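Local coordinates for protein nitrite oxidoreductase subunit A (Kuenenia stuttgartiensis, PDB 7B04) that carries a molybdenum atom, two MD1 groups and an iron/sulfur cluster, as a member of the molybdopterin oxidoreductase family, at residues D60-Y65 / R76-V81; R88-Y93 / K117-H122; H95-D100 / Y793-V798; V701-F706 / Q718-T723. All coordinates share one frame; numbering follows the deposited sequence.

Contact 1: residues D60-Y65 / R76-V81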
# COMPACT_ATOMS: atom_id res chain seq x y z
N ASP B 60 11.44 -24.80 -6.24
CA ASP B 60 11.46 -25.85 -7.26
C ASP B 60 11.00 -25.37 -8.63
O ASP B 60 11.62 -25.72 -9.64
CB ASP B 60 10.56 -27.02 -6.84
CG ASP B 60 10.71 -27.39 -5.38
OD1 ASP B 60 9.76 -27.17 -4.62
OD2 ASP B 60 11.77 -27.92 -5.00
N ARG B 61 9.94 -24.59 -8.67
CA ARG B 61 9.32 -24.19 -9.92
C ARG B 61 8.88 -22.74 -9.78
O ARG B 61 8.80 -22.18 -8.68
CB ARG B 61 8.12 -25.09 -10.29
CG ARG B 61 6.79 -24.71 -9.65
CD ARG B 61 5.62 -25.13 -10.54
NE ARG B 61 4.37 -25.21 -9.78
CZ ARG B 61 3.93 -26.30 -9.16
NH1 ARG B 61 2.79 -26.27 -8.49
NH2 ARG B 61 4.64 -27.42 -9.22
N THR B 62 8.58 -22.15 -10.91
CA THR B 62 8.14 -20.77 -10.98
C THR B 62 6.95 -20.76 -11.92
O THR B 62 6.87 -21.57 -12.85
CB THR B 62 9.30 -19.88 -11.46
OG1 THR B 62 8.89 -18.50 -11.45
CG2 THR B 62 9.77 -20.28 -12.85
N PHE B 63 6.00 -19.88 -11.65
CA PHE B 63 4.82 -19.77 -12.50
C PHE B 63 4.41 -18.31 -12.58
O PHE B 63 4.91 -17.45 -11.84
CB PHE B 63 3.69 -20.72 -12.01
CG PHE B 63 2.86 -20.21 -10.86
CD1 PHE B 63 3.06 -20.70 -9.58
CD2 PHE B 63 1.83 -19.32 -11.07
CE1 PHE B 63 2.27 -20.26 -8.53
CE2 PHE B 63 1.04 -18.88 -10.02
CZ PHE B 63 1.26 -19.36 -8.75
N THR B 64 3.53 -18.03 -13.53
CA THR B 64 3.15 -16.67 -13.88
C THR B 64 1.64 -16.48 -13.90
O THR B 64 0.91 -17.28 -14.49
CB THR B 64 3.75 -16.33 -15.24
OG1 THR B 64 5.14 -15.99 -15.08
CG2 THR B 64 3.03 -15.21 -15.90
N TYR B 65 1.16 -15.41 -13.25
CA TYR B 65 -0.25 -15.03 -13.28
C TYR B 65 -0.34 -13.51 -13.35
O TYR B 65 0.67 -12.81 -13.47
CB TYR B 65 -1.02 -15.58 -12.08
CG TYR B 65 -0.60 -15.01 -10.74
CD1 TYR B 65 0.59 -15.38 -10.15
CD2 TYR B 65 -1.40 -14.08 -10.08
CE1 TYR B 65 0.97 -14.87 -8.93
CE2 TYR B 65 -1.02 -13.55 -8.87
CZ TYR B 65 0.17 -13.95 -8.29
OH TYR B 65 0.56 -13.43 -7.08
N ARG B 76 1.84 -8.26 -14.36
CA ARG B 76 2.21 -9.62 -14.72
C ARG B 76 3.21 -10.13 -13.70
O ARG B 76 4.25 -9.50 -13.47
CB ARG B 76 2.79 -9.67 -16.13
CG ARG B 76 3.32 -11.02 -16.52
CD ARG B 76 2.22 -12.05 -16.47
NE ARG B 76 1.26 -11.95 -17.57
CZ ARG B 76 0.23 -12.78 -17.73
NH1 ARG B 76 0.03 -13.77 -16.87
NH2 ARG B 76 -0.60 -12.62 -18.75
N ILE B 77 2.90 -11.27 -13.09
CA ILE B 77 3.51 -11.67 -11.83
C ILE B 77 4.24 -13.00 -11.99
O ILE B 77 3.75 -13.91 -12.67
CB ILE B 77 2.40 -11.78 -10.77
CG1 ILE B 77 1.65 -10.45 -10.66
CG2 ILE B 77 2.96 -12.21 -9.48
CD1 ILE B 77 2.13 -9.57 -9.55
N ARG B 78 5.41 -13.11 -11.35
CA ARG B 78 6.17 -14.36 -11.28
C ARG B 78 6.32 -14.78 -9.82
O ARG B 78 6.99 -14.10 -9.04
CB ARG B 78 7.54 -14.22 -11.94
CG ARG B 78 8.34 -15.51 -11.93
CD ARG B 78 9.62 -15.40 -12.75
NE ARG B 78 9.35 -15.23 -14.17
CZ ARG B 78 9.01 -16.22 -14.99
NH1 ARG B 78 8.89 -17.46 -14.53
NH2 ARG B 78 8.78 -15.97 -16.28
N ALA B 79 5.70 -15.90 -9.46
CA ALA B 79 5.73 -16.43 -8.10
C ALA B 79 6.65 -17.64 -8.02
O ALA B 79 6.76 -18.41 -8.98
CB ALA B 79 4.33 -16.80 -7.62
N PHE B 80 7.31 -17.81 -6.88
CA PHE B 80 8.22 -18.93 -6.65
C PHE B 80 7.55 -19.96 -5.76
O PHE B 80 6.96 -19.61 -4.73
CB PHE B 80 9.53 -18.48 -5.99
CG PHE B 80 10.21 -17.33 -6.67
CD1 PHE B 80 9.85 -16.03 -6.38
CD2 PHE B 80 11.22 -17.55 -7.60
CE1 PHE B 80 10.48 -14.97 -7.00
CE2 PHE B 80 11.85 -16.49 -8.22
CZ PHE B 80 11.48 -15.20 -7.92
N VAL B 81 7.63 -21.22 -6.16
CA VAL B 81 6.97 -22.33 -5.48
C VAL B 81 8.03 -23.26 -4.91
O VAL B 81 9.05 -23.53 -5.55
CB VAL B 81 6.03 -23.08 -6.44
CG1 VAL B 81 5.49 -24.34 -5.80
CG2 VAL B 81 4.88 -22.18 -6.86
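Asp60 and Arg61 share Val81 as their partner, a classic beta bulge: Val81 O accepts Asp60 N at 2.8 Å and, more weakly, Arg61 N, while Val81 N bonds to Arg61 O. The Arg61 side chain runs beside that of Val81, its CG 3.7 Å from Val81 CB, and its guanidinium passes over Val81 CG1 to reach Asn84. Thr62 holds OG1 anti to its backbone N (chi1 -177°), where it accepts Arg78 NH1 at 3.3 Å in the guanidinium plane and itself bonds to Ala79 O from above that carbonyl. Arg78 NE continues to Asn92. Phe63 pairs with Ala79 through two backbone bonds; Ala79 CB covers the rim of one ring face, and Val81 CG2 meets the ring edge 3.6 Å from Phe63 CD1. Thr64 CG2 touches Arg76 CD at 3.3 Å, the arginine's polar end leaving for Ile719 O. Tyr65 exchanges backbone bonds with Ile77 and takes Ile77 CB over its ring face, 4.0 Å from the centroid, in a CH-pi contact. The two strands form a beta hairpin whose connection carries Cys67 and Cys75 of the iron/sulfur pocket, to which Ile77 also belongs.

Contact 2: residues R88-Y93 / K117-H122. With SF4 (iron/sulfur cluster), chain C.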
# COMPACT_ATOMS: atom_id res chain seq x y z
N ARG B 88 6.73 -17.15 -2.30
CA ARG B 88 6.95 -15.70 -2.47
C ARG B 88 6.63 -15.33 -3.90
O ARG B 88 6.15 -16.16 -4.63
CB ARG B 88 8.38 -15.30 -2.13
CG ARG B 88 9.45 -16.02 -2.93
CD ARG B 88 10.85 -15.68 -2.49
NE ARG B 88 11.83 -16.59 -3.03
CZ ARG B 88 12.16 -17.71 -2.44
NH1 ARG B 88 13.05 -18.51 -2.95
NH2 ARG B 88 11.57 -18.02 -1.31
N VAL B 89 6.84 -14.07 -4.24
CA VAL B 89 6.55 -13.57 -5.61
C VAL B 89 7.62 -12.57 -5.99
O VAL B 89 8.37 -12.15 -5.14
CB VAL B 89 5.18 -12.90 -5.59
CG1 VAL B 89 5.31 -11.44 -5.34
CG2 VAL B 89 4.40 -13.14 -6.85
N GLU B 90 7.76 -12.30 -7.28
CA GLU B 90 8.70 -11.26 -7.70
C GLU B 90 8.25 -10.70 -9.03
O GLU B 90 7.45 -11.32 -9.69
CB GLU B 90 10.12 -11.79 -7.86
CG GLU B 90 11.14 -10.68 -7.97
CD GLU B 90 12.58 -11.06 -7.79
OE1 GLU B 90 13.40 -10.48 -8.45
OE2 GLU B 90 12.87 -11.92 -7.00
N GLN B 91 8.73 -9.53 -9.37
CA GLN B 91 8.40 -8.98 -10.68
C GLN B 91 8.97 -9.87 -11.78
O GLN B 91 9.97 -10.56 -11.59
CB GLN B 91 8.95 -7.57 -10.84
CG GLN B 91 8.29 -6.52 -9.97
CD GLN B 91 8.92 -6.43 -8.60
OE1 GLN B 91 9.80 -7.22 -8.25
NE2 GLN B 91 8.49 -5.45 -7.81
N ASN B 92 8.30 -9.85 -12.92
CA ASN B 92 8.74 -10.69 -14.03
C ASN B 92 9.88 -10.07 -14.82
O ASN B 92 10.64 -10.80 -15.45
CB ASN B 92 7.56 -10.98 -14.96
CG ASN B 92 7.69 -12.32 -15.66
OD1 ASN B 92 8.57 -13.11 -15.34
ND2 ASN B 92 6.80 -12.57 -16.62
N TYR B 93 10.03 -8.74 -14.76
CA TYR B 93 11.01 -8.02 -15.57
C TYR B 93 10.87 -8.42 -17.04
O TYR B 93 11.78 -8.96 -17.67
CB TYR B 93 12.43 -8.26 -15.05
CG TYR B 93 12.77 -7.44 -13.81
CD1 TYR B 93 13.36 -6.19 -13.92
CD2 TYR B 93 12.50 -7.93 -12.54
CE1 TYR B 93 13.67 -5.44 -12.80
CE2 TYR B 93 12.80 -7.19 -11.41
CZ TYR B 93 13.39 -5.95 -11.55
OH TYR B 93 13.70 -5.21 -10.43
N LYS B 117 1.36 -4.88 -1.97
CA LYS B 117 0.25 -5.81 -1.79
C LYS B 117 0.39 -7.01 -2.72
O LYS B 117 -0.08 -8.10 -2.39
CB LYS B 117 -1.07 -5.09 -2.02
CG LYS B 117 -1.27 -3.89 -1.13
CD LYS B 117 -2.41 -3.02 -1.62
CE LYS B 117 -2.00 -2.15 -2.79
NZ LYS B 117 -1.03 -1.10 -2.41
N GLY B 118 1.02 -6.81 -3.88
CA GLY B 118 1.30 -7.94 -4.74
C GLY B 118 2.22 -8.96 -4.09
O GLY B 118 2.06 -10.16 -4.28
N TYR B 119 3.19 -8.47 -3.31
CA TYR B 119 4.15 -9.36 -2.66
C TYR B 119 3.53 -10.18 -1.54
O TYR B 119 4.04 -11.26 -1.22
CB TYR B 119 5.34 -8.57 -2.11
CG TYR B 119 6.44 -8.37 -3.12
CD1 TYR B 119 6.24 -8.66 -4.46
CD2 TYR B 119 7.68 -7.91 -2.74
CE1 TYR B 119 7.24 -8.49 -5.39
CE2 TYR B 119 8.69 -7.74 -3.67
CZ TYR B 119 8.46 -8.03 -4.99
OH TYR B 119 9.46 -7.85 -5.92
N THR B 120 2.44 -9.72 -0.93
CA THR B 120 1.83 -10.41 0.20
C THR B 120 0.50 -11.06 -0.16
O THR B 120 -0.31 -11.33 0.74
CB THR B 120 1.66 -9.46 1.39
OG1 THR B 120 0.51 -8.63 1.19
CG2 THR B 120 2.89 -8.59 1.56
N PHE B 121 0.25 -11.29 -1.44
CA PHE B 121 -1.03 -11.90 -1.84
C PHE B 121 -1.16 -13.33 -1.33
O PHE B 121 -2.26 -13.79 -1.02
CB PHE B 121 -1.18 -11.88 -3.36
CG PHE B 121 -2.46 -12.49 -3.82
CD1 PHE B 121 -3.67 -12.08 -3.29
CD2 PHE B 121 -2.46 -13.51 -4.76
CE1 PHE B 121 -4.85 -12.65 -3.71
CE2 PHE B 121 -3.63 -14.08 -5.18
CZ PHE B 121 -4.83 -13.65 -4.65
N HIS B 122 -0.04 -14.06 -1.25
CA HIS B 122 -0.08 -15.44 -0.76
C HIS B 122 -0.43 -15.50 0.71
O HIS B 122 -0.94 -16.53 1.18
CB HIS B 122 1.24 -16.14 -1.03
CG HIS B 122 2.43 -15.49 -0.38
ND1 HIS B 122 2.91 -14.25 -0.76
CD2 HIS B 122 3.23 -15.92 0.62
CE1 HIS B 122 3.96 -13.95 -0.02
NE2 HIS B 122 4.18 -14.94 0.82
FE1 SF4 C . -1.85 -3.92 -8.06
FE2 SF4 C . -1.14 -6.56 -8.01
FE3 SF4 C . 0.53 -4.67 -6.93
FE4 SF4 C . 0.20 -4.81 -9.64
S1 SF4 C . 1.11 -6.40 -8.29
S2 SF4 C . 0.18 -2.92 -8.36
S3 SF4 C . -1.99 -5.40 -9.78
S4 SF4 C . -1.56 -5.22 -6.21
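Tyr119 reaches across to Val89 and Gln91, and the closer part of the contact is gathered around its ring. The phenol oxygen, Tyr119 OH, donates to Gln91 OE1; the modelled separation of 2.4 Å is too short to be taken literally, so the details of this bond are doubtful. The Gln91 chain bends at chi2 (87°), which turns CD out of an extended course, and its amide stands 65° from the plane of the tyrosine ring. Over one face of that ring, displaced toward the rim, lies Val89 O, 3.8 Å from Tyr119 CE1; this carbonyl accepts a hydrogen bond from Arg257 of the neighbouring subunit B. CB of Val89 is directed at the 117-122 segment, and CG1 lies 3.7 Å from Gly118 O.

Away from this cluster of contacts the fit is looser. Glu90 CG passes Tyr119 OH at 3.9 Å, while the carboxylate turns to subunit B, where it makes salt bridges with Arg241 and Arg257 of that chain. At the other end, Arg88 CA sits over the rim of a face of the His122 ring, 4.2 Å from His122 CE1. Neither margin opens to solvent: every touching residue is buried, and subunit B packs on Gln91 and Tyr119 as well.

Gly118 N lies 3.8 Å from the iron FE3 of the cluster. Together with Met114, which touches Val89, Gln91 and Tyr119, this places the last strand of a three-stranded antiparallel sheet and a short helical turn side by side at the wall of the iron/sulfur pocket, next to the interface with subunit B.

Contact 3: residues H95-D100 / Y793-V798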
# COMPACT_ATOMS: atom_id res chain seq x y z
N HIS B 95 8.76 -6.35 -19.48
CA HIS B 95 8.11 -5.35 -20.32
C HIS B 95 8.84 -5.16 -21.65
O HIS B 95 8.20 -4.83 -22.65
CB HIS B 95 8.00 -4.03 -19.56
CG HIS B 95 7.12 -4.13 -18.36
ND1 HIS B 95 7.60 -4.44 -17.11
CD2 HIS B 95 5.78 -3.97 -18.21
CE1 HIS B 95 6.60 -4.47 -16.24
NE2 HIS B 95 5.48 -4.18 -16.89
N GLN B 96 10.16 -5.33 -21.66
CA GLN B 96 10.91 -5.31 -22.91
C GLN B 96 10.30 -6.24 -23.96
O GLN B 96 10.35 -5.95 -25.16
CB GLN B 96 12.37 -5.69 -22.66
CG GLN B 96 12.59 -7.10 -22.12
CD GLN B 96 12.53 -7.16 -20.61
OE1 GLN B 96 12.01 -6.26 -19.95
NE2 GLN B 96 13.05 -8.25 -20.05
N ASN B 97 9.73 -7.36 -23.52
CA ASN B 97 9.23 -8.38 -24.42
C ASN B 97 7.81 -8.14 -24.89
O ASN B 97 7.35 -8.84 -25.80
CB ASN B 97 9.32 -9.75 -23.75
CG ASN B 97 10.74 -10.14 -23.38
OD1 ASN B 97 11.67 -9.90 -24.15
ND2 ASN B 97 10.91 -10.74 -22.21
N TYR B 98 7.10 -7.17 -24.32
CA TYR B 98 5.72 -6.93 -24.74
C TYR B 98 5.69 -6.32 -26.14
O TYR B 98 6.48 -5.42 -26.45
CB TYR B 98 5.01 -6.00 -23.75
CG TYR B 98 4.81 -6.56 -22.36
CD1 TYR B 98 5.17 -7.86 -22.04
CD2 TYR B 98 4.26 -5.77 -21.36
CE1 TYR B 98 5.00 -8.36 -20.76
CE2 TYR B 98 4.07 -6.25 -20.08
CZ TYR B 98 4.44 -7.55 -19.78
OH TYR B 98 4.25 -8.03 -18.51
N SER B 99 4.77 -6.80 -26.99
CA SER B 99 4.67 -6.37 -28.38
C SER B 99 3.24 -6.59 -28.87
O SER B 99 2.44 -7.25 -28.19
CB SER B 99 5.70 -7.11 -29.25
OG SER B 99 5.35 -8.47 -29.37
N ASP B 100 2.95 -6.06 -30.05
CA ASP B 100 1.61 -6.17 -30.66
C ASP B 100 1.71 -6.97 -31.96
O ASP B 100 2.81 -7.29 -32.37
CB ASP B 100 1.01 -4.79 -30.87
CG ASP B 100 1.78 -3.96 -31.86
OD1 ASP B 100 1.99 -2.81 -31.59
OD2 ASP B 100 2.12 -4.48 -32.89
N TYR B 793 3.66 -12.87 -29.11
CA TYR B 793 4.01 -11.43 -29.08
C TYR B 793 4.92 -11.16 -27.88
O TYR B 793 4.74 -10.17 -27.22
CB TYR B 793 2.76 -10.56 -29.18
CG TYR B 793 1.71 -11.13 -30.08
CD1 TYR B 793 1.62 -10.79 -31.41
CD2 TYR B 793 0.82 -12.06 -29.59
CE1 TYR B 793 0.67 -11.35 -32.24
CE2 TYR B 793 -0.14 -12.63 -30.40
CZ TYR B 793 -0.22 -12.27 -31.73
OH TYR B 793 -1.18 -12.84 -32.49
N GLY B 794 5.79 -12.10 -27.55
CA GLY B 794 6.71 -11.86 -26.46
C GLY B 794 6.52 -12.75 -25.24
O GLY B 794 6.77 -13.95 -25.30
N GLU B 795 6.09 -12.15 -24.13
CA GLU B 795 5.85 -12.91 -22.91
C GLU B 795 4.70 -13.89 -23.11
O GLU B 795 3.73 -13.60 -23.82
CB GLU B 795 5.53 -11.95 -21.76
CG GLU B 795 5.53 -12.58 -20.36
CD GLU B 795 6.90 -13.05 -19.92
OE1 GLU B 795 7.91 -12.50 -20.40
OE2 GLU B 795 6.97 -13.99 -19.10
N PRO B 796 4.77 -15.08 -22.48
CA PRO B 796 3.76 -16.12 -22.74
C PRO B 796 2.37 -15.81 -22.18
O PRO B 796 1.55 -16.72 -22.05
CB PRO B 796 4.35 -17.36 -22.07
CG PRO B 796 5.81 -17.12 -22.06
CD PRO B 796 5.97 -15.65 -21.84
N GLY B 797 2.12 -14.57 -21.80
CA GLY B 797 0.78 -14.22 -21.36
C GLY B 797 0.35 -12.82 -21.76
O GLY B 797 -0.72 -12.36 -21.35
N VAL B 798 1.16 -12.13 -22.57
CA VAL B 798 0.96 -10.71 -22.80
C VAL B 798 0.99 -10.36 -24.29
O VAL B 798 1.72 -10.96 -25.08
CB VAL B 798 2.02 -9.87 -22.05
CG1 VAL B 798 1.71 -8.38 -22.14
CG2 VAL B 798 2.13 -10.31 -20.60
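Tyr98 and Val798 join two distant loops, one following strand 85-91 and the other leading into strand 798-800, an outermost strand of a three-stranded antiparallel sheet. The tyrosine lies between aliphatic groups: Val798 CG1 sits over the ring centre in a CH-pi contact, 3.4 Å from the centroid, while His95 CA covers the centre of the opposite face. With CG1 anti to the backbone N (chi1 -172°), that methyl of Val798 lies over the ring centre and the other branch, CG2, sits 3.5 Å from Tyr98 CE1. Glu795 CB comes to the ring edge near its plane, also nearest to Tyr98 CE1, at 3.8 Å. Tyr98 OH is hydrogen-bonded to Asp94, and Phe716 meets the ring edge-to-face, so several parts of the fold hold this one side chain.

Beside the ring the two backbones run close together. The turn His95-Asn97 is a 3-10 segment, after which Asn97 O points to the other loop and receives a CA-H...O contact from Gly794 CA at 3.2 Å. Gly794 has a positive phi of 114°; a CB at this position would run into Asn97 O, so the lack of a side chain lets the carbonyl approach CA. The Asn97 amide and the Glu795 carboxylate lie with their planes 24° apart, Asn97 ND2 and Glu795 OE1 being 3.9 Å from each other. Glu795 directs OE2 instead to Asn92 and, over a long distance, to Arg78, both through weak interactions.

At the far end the Tyr793 ring is met edge-to-face by Tyr783 and passes Asp100 O obliquely. Here Ser99 OG makes a weak hydrogen bond of 2.8 Å to Tyr793 O, with Tyr793 CB 3.3 Å from Ser99 OG.

Contact 4: residues V701-F706 / Q718-T723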
# COMPACT_ATOMS: atom_id res chain seq x y z
N VAL B 701 -4.41 -16.99 -8.50
CA VAL B 701 -3.41 -18.05 -8.58
C VAL B 701 -4.03 -19.44 -8.61
O VAL B 701 -3.30 -20.42 -8.80
CB VAL B 701 -2.42 -18.00 -7.41
CG1 VAL B 701 -1.64 -16.71 -7.44
CG2 VAL B 701 -3.14 -18.16 -6.08
N GLU B 702 -5.34 -19.56 -8.41
CA GLU B 702 -6.00 -20.86 -8.47
C GLU B 702 -7.03 -20.91 -9.60
O GLU B 702 -8.04 -21.59 -9.49
CB GLU B 702 -6.68 -21.19 -7.14
CG GLU B 702 -6.04 -20.57 -5.92
CD GLU B 702 -6.98 -20.54 -4.74
OE1 GLU B 702 -7.67 -19.51 -4.56
OE2 GLU B 702 -7.05 -21.54 -4.00
N PHE B 703 -6.75 -20.25 -10.72
CA PHE B 703 -7.71 -20.24 -11.81
C PHE B 703 -7.60 -21.56 -12.56
O PHE B 703 -6.50 -21.96 -12.95
CB PHE B 703 -7.46 -19.07 -12.76
CG PHE B 703 -8.11 -17.78 -12.34
CD1 PHE B 703 -9.06 -17.75 -11.34
CD2 PHE B 703 -7.78 -16.60 -12.98
CE1 PHE B 703 -9.65 -16.55 -10.97
CE2 PHE B 703 -8.37 -15.40 -12.61
CZ PHE B 703 -9.31 -15.38 -11.61
N GLN B 704 -8.72 -22.26 -12.72
CA GLN B 704 -8.78 -23.47 -13.52
C GLN B 704 -9.32 -23.22 -14.92
O GLN B 704 -9.71 -24.16 -15.61
CB GLN B 704 -9.63 -24.52 -12.81
CG GLN B 704 -8.93 -25.20 -11.65
CD GLN B 704 -9.90 -25.84 -10.68
OE1 GLN B 704 -11.08 -25.48 -10.63
NE2 GLN B 704 -9.42 -26.82 -9.92
N GLU B 705 -9.34 -21.96 -15.36
CA GLU B 705 -9.81 -21.59 -16.69
C GLU B 705 -9.19 -20.25 -17.03
O GLU B 705 -8.85 -19.46 -16.13
CB GLU B 705 -11.34 -21.56 -16.73
CG GLU B 705 -11.99 -21.04 -18.00
CD GLU B 705 -11.81 -21.97 -19.18
OE1 GLU B 705 -10.77 -21.88 -19.86
OE2 GLU B 705 -12.71 -22.80 -19.43
N PHE B 706 -9.06 -19.98 -18.32
CA PHE B 706 -8.35 -18.78 -18.75
C PHE B 706 -9.20 -17.53 -18.52
O PHE B 706 -10.44 -17.59 -18.49
CB PHE B 706 -7.95 -18.89 -20.21
CG PHE B 706 -7.02 -20.03 -20.50
CD1 PHE B 706 -5.73 -20.04 -19.99
CD2 PHE B 706 -7.43 -21.10 -21.28
CE1 PHE B 706 -4.88 -21.09 -20.24
CE2 PHE B 706 -6.58 -22.15 -21.54
CZ PHE B 706 -5.30 -22.15 -21.02
N GLN B 718 -3.25 -9.05 -20.66
CA GLN B 718 -2.79 -10.17 -19.85
C GLN B 718 -3.87 -11.24 -19.86
O GLN B 718 -5.01 -10.97 -19.47
CB GLN B 718 -2.44 -9.74 -18.42
CG GLN B 718 -1.80 -8.36 -18.29
CD GLN B 718 -0.29 -8.39 -18.14
OE1 GLN B 718 0.33 -9.45 -18.17
NE2 GLN B 718 0.30 -7.22 -17.94
N ILE B 719 -3.50 -12.45 -20.28
CA ILE B 719 -4.37 -13.63 -20.23
C ILE B 719 -3.67 -14.67 -19.37
O ILE B 719 -2.48 -14.95 -19.57
CB ILE B 719 -4.68 -14.21 -21.62
CG1 ILE B 719 -5.14 -13.12 -22.59
CG2 ILE B 719 -5.76 -15.27 -21.51
CD1 ILE B 719 -5.71 -13.67 -23.90
N TRP B 720 -4.38 -15.21 -18.39
CA TRP B 720 -3.77 -16.15 -17.46
C TRP B 720 -4.80 -17.17 -16.97
O TRP B 720 -6.01 -17.01 -17.15
CB TRP B 720 -3.14 -15.41 -16.29
CG TRP B 720 -4.10 -14.96 -15.25
CD1 TRP B 720 -4.30 -15.54 -14.03
CD2 TRP B 720 -4.98 -13.84 -15.32
NE1 TRP B 720 -5.25 -14.83 -13.33
CE2 TRP B 720 -5.69 -13.79 -14.10
CE3 TRP B 720 -5.25 -12.87 -16.29
CZ2 TRP B 720 -6.64 -12.81 -13.83
CZ3 TRP B 720 -6.20 -11.91 -16.02
CH2 TRP B 720 -6.88 -11.88 -14.80
N GLY B 721 -4.29 -18.27 -16.45
CA GLY B 721 -5.08 -19.33 -15.85
C GLY B 721 -4.43 -20.70 -15.96
O GLY B 721 -3.57 -20.95 -16.80
N LYS B 722 -4.92 -21.63 -15.14
CA LYS B 722 -4.53 -23.03 -15.05
C LYS B 722 -3.07 -23.29 -14.77
O LYS B 722 -2.66 -24.46 -14.74
CB LYS B 722 -4.85 -23.80 -16.34
CG LYS B 722 -6.15 -23.48 -17.03
CD LYS B 722 -6.17 -24.25 -18.34
CE LYS B 722 -7.58 -24.41 -18.88
NZ LYS B 722 -7.60 -25.21 -20.13
N THR B 723 -2.26 -22.26 -14.51
CA THR B 723 -0.83 -22.46 -14.35
C THR B 723 -0.36 -22.28 -12.90
O THR B 723 0.84 -22.38 -12.63
CB THR B 723 -0.07 -21.50 -15.27
OG1 THR B 723 1.32 -21.86 -15.33
CG2 THR B 723 -0.20 -20.08 -14.77
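Phe703 and Trp720 set their rings near parallel, at 30° to each other, but displaced, the phenyl centroid 5.0 Å from that of the five-membered indole ring, with little overlap. Trp720 NE1 approaches the phenyl obliquely, near Phe703 CD2, and is itself weakly bonded to Trp700 O. The second flat group, the Phe706 ring, has the lysine chain of Lys722 across one face at about a right angle. Because that chain is extended beyond CG, it lays CD 4.0 Å from the centroid of the Phe706 ring and carries NZ on to within 3.5 Å of Phe706 CE2. Trp720 O lies at the edge of the Phe706 ring and also takes a CA-H...O contact from Phe706 CA at 3.3 Å.

Between the aromatic groups the backbones are joined by Lys722 N, which donates to Phe703 O at 2.7 Å from above the carbonyl plane (43° out of it). At Gly721, whose phi is positive (151°), a side chain would collide with Glu705 O and with the carbonyl of Trp720. Glu705 folds back on its own loop, OE1 using its anti lone pair to accept Phe706 N at 3.0 Å.

Phe703 touches the bound MD1. Trp720 ends strand 716-720, the middle strand of a three-stranded antiparallel sheet, and packs on Tyr65 and Cys66 of strand 61-66, whereas Phe706, just before strand 707-709, rests on Ser767 and Ile770 of helix 767-774.

How the contacts relate
Contacts 1 and 2 share one three-stranded antiparallel sheet: the first is its hairpin, bulged at one end and partly exposed, and the second sets its far strand, fully buried, against the helical turn bordering the iron/sulfur cluster. Contacts 3 and 4 are mainly loop meetings around a second small sheet, joined where Gly797 O accepts Ile719 N; both are largely buried, though Lys722 is exposed. Paired backbone bonds dominate 60-65/76-81, whereas the other three depend more on aromatic side chains, with a single cross-segment hydrogen bond each, very short in contact 2 and weak in contact 3. Arg76 connects the two sheets, reaching Ile719 O and, weakly, Gly797 O. Asn92 links contact 2 to Arg78 and, weakly, to Glu795.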